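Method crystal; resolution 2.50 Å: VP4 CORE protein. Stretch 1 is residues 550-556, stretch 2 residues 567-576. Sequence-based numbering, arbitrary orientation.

Stretch 1 (550-556) DLSGHLY
Stretch 2 567-576: DLFWWFKMIL

Two antiparallel helices meet here through side-chain tips alone, in a small, largely apolar contact centred on the indole of W571 and without a hydrogen bond between the stretches. The axes of helix 551-556 and helix 568-576 run at 175° and come no closer than 13.4 Å, a wide spacing that keeps the backbones apart and leaves long side chains to bridge the gap. The nearest CA pairs give the register and run in opposite order along the two helices: the CA atoms of L551 and I575 lie 9.2 Å apart, and those of L555 and L568 9.6 Å apart. In all, 288 Å² is buried, both sides summed.

Residues 551-556 and 568-576 are helical, with phi from -57 to -87 and psi from -30 to -52. In stretch 2, i to i+4 bonds include W571 N to D567 O at 2.8 Å and I575 N to W571 O at 3.0 Å. D567, with phi/psi -90/108, occupies the N-cap; with chi1 t, its OD2 accepts from W570 N at 3.1 Å, satisfying an amide that the first turn of a helix leaves without a backbone partner. In stretch 1, H554 N bonds to D550 O at 3.0 Å, whereas L555 N to L551 O, at 3.5 Å, is weak.

W571 points toward stretch 1, with chi1 t and chi2 81°, and its broad, rigid ring system reaches three residues at once. L551 CD2 lies 3.8 Å from W571 CH2, H554 ND1 3.7 Å from W571 CZ2, and L555 CD1 3.7 Å from W571 CZ3. The imidazole of H554 (chi1 t, chi2 -67°) is inclined by 22° to the six-membered ring of W571, but the centroids are 5.5 Å apart; the rings are slid so far that they barely overlap.

L551 and L555 suit their places because their branched ends can place a methyl against the indole of W571. L555, buried and pointing toward stretch 2 (chi1 t, chi2 p), also brings CD1 to 4.0 Å from L568 CD2, while its CD2 sits 4.0 Å from F572 CE1, at the edge of that ring. L568 (m, t) and F572 (chi1 m, chi2 -39°) leave their backbones sideways, yet their ends come nearer to stretch 1. L551 does likewise toward stretch 2, with chi1 between wells at -139° and chi2 t; its CD2 meets I575 CD1 at 3.8 Å. I575 (m, m) points toward stretch 1, one helical turn beyond W571, so its terminal methyl extends the apolar surface along the helix.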

# COMPACT_ATOMS: atom_id res chain seq x y z
N ASP A 550 -23.54 -9.05 32.24
CA ASP A 550 -23.58 -9.16 30.78
C ASP A 550 -22.17 -8.99 30.20
O ASP A 550 -22.00 -8.74 29.00
CB ASP A 550 -24.55 -8.13 30.20
CG ASP A 550 -25.04 -8.50 28.80
OD1 ASP A 550 -25.77 -9.51 28.67
OD2 ASP A 550 -24.70 -7.77 27.84
N LEU A 551 -21.17 -9.12 31.07
CA LEU A 551 -19.77 -9.04 30.65
C LEU A 551 -19.33 -10.33 29.93
O LEU A 551 -18.51 -10.29 29.01
CB LEU A 551 -18.86 -8.75 31.85
CG LEU A 551 -17.71 -7.76 31.65
CD1 LEU A 551 -17.34 -7.10 32.97
CD2 LEU A 551 -16.48 -8.41 31.00
N SER A 552 -19.91 -11.46 30.35
CA SER A 552 -19.71 -12.76 29.69
C SER A 552 -20.48 -12.85 28.37
O SER A 552 -19.96 -13.37 27.37
CB SER A 552 -20.14 -13.91 30.61
OG SER A 552 -21.55 -13.94 30.82
N GLY A 553 -21.72 -12.33 28.37
CA GLY A 553 -22.56 -12.26 27.16
C GLY A 553 -21.92 -11.35 26.11
O GLY A 553 -22.02 -11.60 24.91
N HIS A 554 -21.26 -10.31 26.59
CA HIS A 554 -20.50 -9.38 25.77
C HIS A 554 -19.42 -10.10 24.97
O HIS A 554 -19.22 -9.80 23.80
CB HIS A 554 -19.87 -8.33 26.67
CG HIS A 554 -19.24 -7.20 25.93
ND1 HIS A 554 -18.12 -7.35 25.14
CD2 HIS A 554 -19.56 -5.88 25.88
CE1 HIS A 554 -17.79 -6.19 24.62
NE2 HIS A 554 -18.65 -5.28 25.05
N LEU A 555 -18.71 -11.03 25.61
CA LEU A 555 -17.62 -11.76 24.95
C LEU A 555 -18.14 -12.80 23.96
O LEU A 555 -17.59 -12.96 22.86
CB LEU A 555 -16.69 -12.42 25.98
CG LEU A 555 -15.37 -12.99 25.44
CD1 LEU A 555 -14.43 -11.89 24.93
CD2 LEU A 555 -14.68 -13.82 26.50
N TYR A 556 -19.19 -13.51 24.38
CA TYR A 556 -19.78 -14.57 23.60
C TYR A 556 -20.39 -14.00 22.33
O TYR A 556 -20.24 -14.58 21.25
CB TYR A 556 -20.82 -15.32 24.43
CG TYR A 556 -21.66 -16.29 23.63
CD1 TYR A 556 -21.28 -17.63 23.48
CD2 TYR A 556 -22.84 -15.86 23.00
CE1 TYR A 556 -22.06 -18.51 22.73
CE2 TYR A 556 -23.61 -16.73 22.25
CZ TYR A 556 -23.23 -18.05 22.11
OH TYR A 556 -24.02 -18.90 21.36
N ASP A 567 -8.67 -6.75 20.31
CA ASP A 567 -7.53 -7.46 20.92
C ASP A 567 -7.91 -8.13 22.24
O ASP A 567 -8.11 -7.47 23.26
CB ASP A 567 -6.31 -6.53 21.07
CG ASP A 567 -5.03 -7.29 21.44
OD1 ASP A 567 -4.68 -8.26 20.73
OD2 ASP A 567 -4.35 -6.92 22.42
N LEU A 568 -7.99 -9.46 22.21
CA LEU A 568 -8.29 -10.26 23.39
C LEU A 568 -7.31 -10.05 24.54
O LEU A 568 -7.72 -9.84 25.67
CB LEU A 568 -8.37 -11.75 23.04
CG LEU A 568 -9.66 -12.23 22.37
CD1 LEU A 568 -9.62 -13.75 22.23
CD2 LEU A 568 -10.90 -11.80 23.15
N PHE A 569 -6.02 -10.09 24.24
CA PHE A 569 -5.00 -9.99 25.28
C PHE A 569 -5.12 -8.68 26.05
O PHE A 569 -5.18 -8.67 27.27
CB PHE A 569 -3.60 -10.10 24.69
CG PHE A 569 -2.69 -10.97 25.49
CD1 PHE A 569 -2.12 -12.11 24.93
CD2 PHE A 569 -2.42 -10.66 26.80
CE1 PHE A 569 -1.29 -12.93 25.68
CE2 PHE A 569 -1.60 -11.46 27.54
CZ PHE A 569 -1.02 -12.60 26.99
N TRP A 570 -5.16 -7.57 25.32
CA TRP A 570 -5.33 -6.24 25.90
C TRP A 570 -6.69 -6.12 26.60
O TRP A 570 -6.79 -5.58 27.71
CB TRP A 570 -5.15 -5.21 24.79
CG TRP A 570 -5.44 -3.80 25.13
CD1 TRP A 570 -5.68 -3.27 26.37
CD2 TRP A 570 -5.47 -2.70 24.22
NE1 TRP A 570 -5.88 -1.91 26.28
CE2 TRP A 570 -5.76 -1.54 24.97
CE3 TRP A 570 -5.28 -2.58 22.83
CZ2 TRP A 570 -5.88 -0.28 24.38
CZ3 TRP A 570 -5.41 -1.33 22.24
CH2 TRP A 570 -5.69 -0.19 23.02
N TRP A 571 -7.73 -6.65 25.96
CA TRP A 571 -9.08 -6.65 26.52
C TRP A 571 -9.16 -7.42 27.85
O TRP A 571 -9.62 -6.89 28.85
CB TRP A 571 -10.09 -7.18 25.50
CG TRP A 571 -11.49 -6.75 25.76
CD1 TRP A 571 -12.06 -5.55 25.44
CD2 TRP A 571 -12.52 -7.52 26.39
NE1 TRP A 571 -13.37 -5.52 25.83
CE2 TRP A 571 -13.68 -6.72 26.43
CE3 TRP A 571 -12.57 -8.81 26.95
CZ2 TRP A 571 -14.87 -7.16 26.99
CZ3 TRP A 571 -13.76 -9.26 27.50
CH2 TRP A 571 -14.89 -8.43 27.53
N PHE A 572 -8.66 -8.66 27.86
CA PHE A 572 -8.58 -9.43 29.11
C PHE A 572 -7.77 -8.67 30.15
O PHE A 572 -8.04 -8.76 31.36
CB PHE A 572 -7.97 -10.82 28.89
CG PHE A 572 -8.87 -11.78 28.15
CD1 PHE A 572 -10.24 -11.82 28.39
CD2 PHE A 572 -8.33 -12.69 27.24
CE1 PHE A 572 -11.06 -12.72 27.72
CE2 PHE A 572 -9.15 -13.59 26.57
CZ PHE A 572 -10.52 -13.60 26.81
N LYS A 573 -6.76 -7.92 29.71
CA LYS A 573 -5.94 -7.17 30.65
C LYS A 573 -6.71 -5.98 31.21
O LYS A 573 -6.55 -5.62 32.37
CB LYS A 573 -4.61 -6.74 30.03
CG LYS A 573 -3.53 -6.48 31.07
CD LYS A 573 -2.18 -6.07 30.48
CE LYS A 573 -1.23 -5.56 31.57
NZ LYS A 573 -0.01 -4.91 30.98
N MET A 574 -7.57 -5.39 30.39
CA MET A 574 -8.33 -4.21 30.80
C MET A 574 -9.47 -4.59 31.76
O MET A 574 -9.84 -3.81 32.63
CB MET A 574 -8.82 -3.38 29.59
CG MET A 574 -10.16 -3.75 28.99
SD MET A 574 -11.57 -3.12 29.91
CE MET A 574 -10.94 -1.54 30.42
N ILE A 575 -10.00 -5.80 31.58
CA ILE A 575 -11.14 -6.30 32.34
C ILE A 575 -10.77 -6.65 33.78
O ILE A 575 -11.43 -6.19 34.72
CB ILE A 575 -11.79 -7.55 31.64
CG1 ILE A 575 -12.39 -7.18 30.27
CG2 ILE A 575 -12.85 -8.22 32.53
CD1 ILE A 575 -13.52 -6.17 30.30
N LEU A 576 -9.71 -7.43 33.95
CA LEU A 576 -9.31 -7.96 35.25
C LEU A 576 -8.41 -7.00 36.03
O LEU A 576 -8.66 -6.71 37.20
CB LEU A 576 -8.61 -9.31 35.10
CG LEU A 576 -9.22 -10.28 34.09
CD1 LEU A 576 -8.29 -11.46 33.87
CD2 LEU A 576 -10.61 -10.75 34.51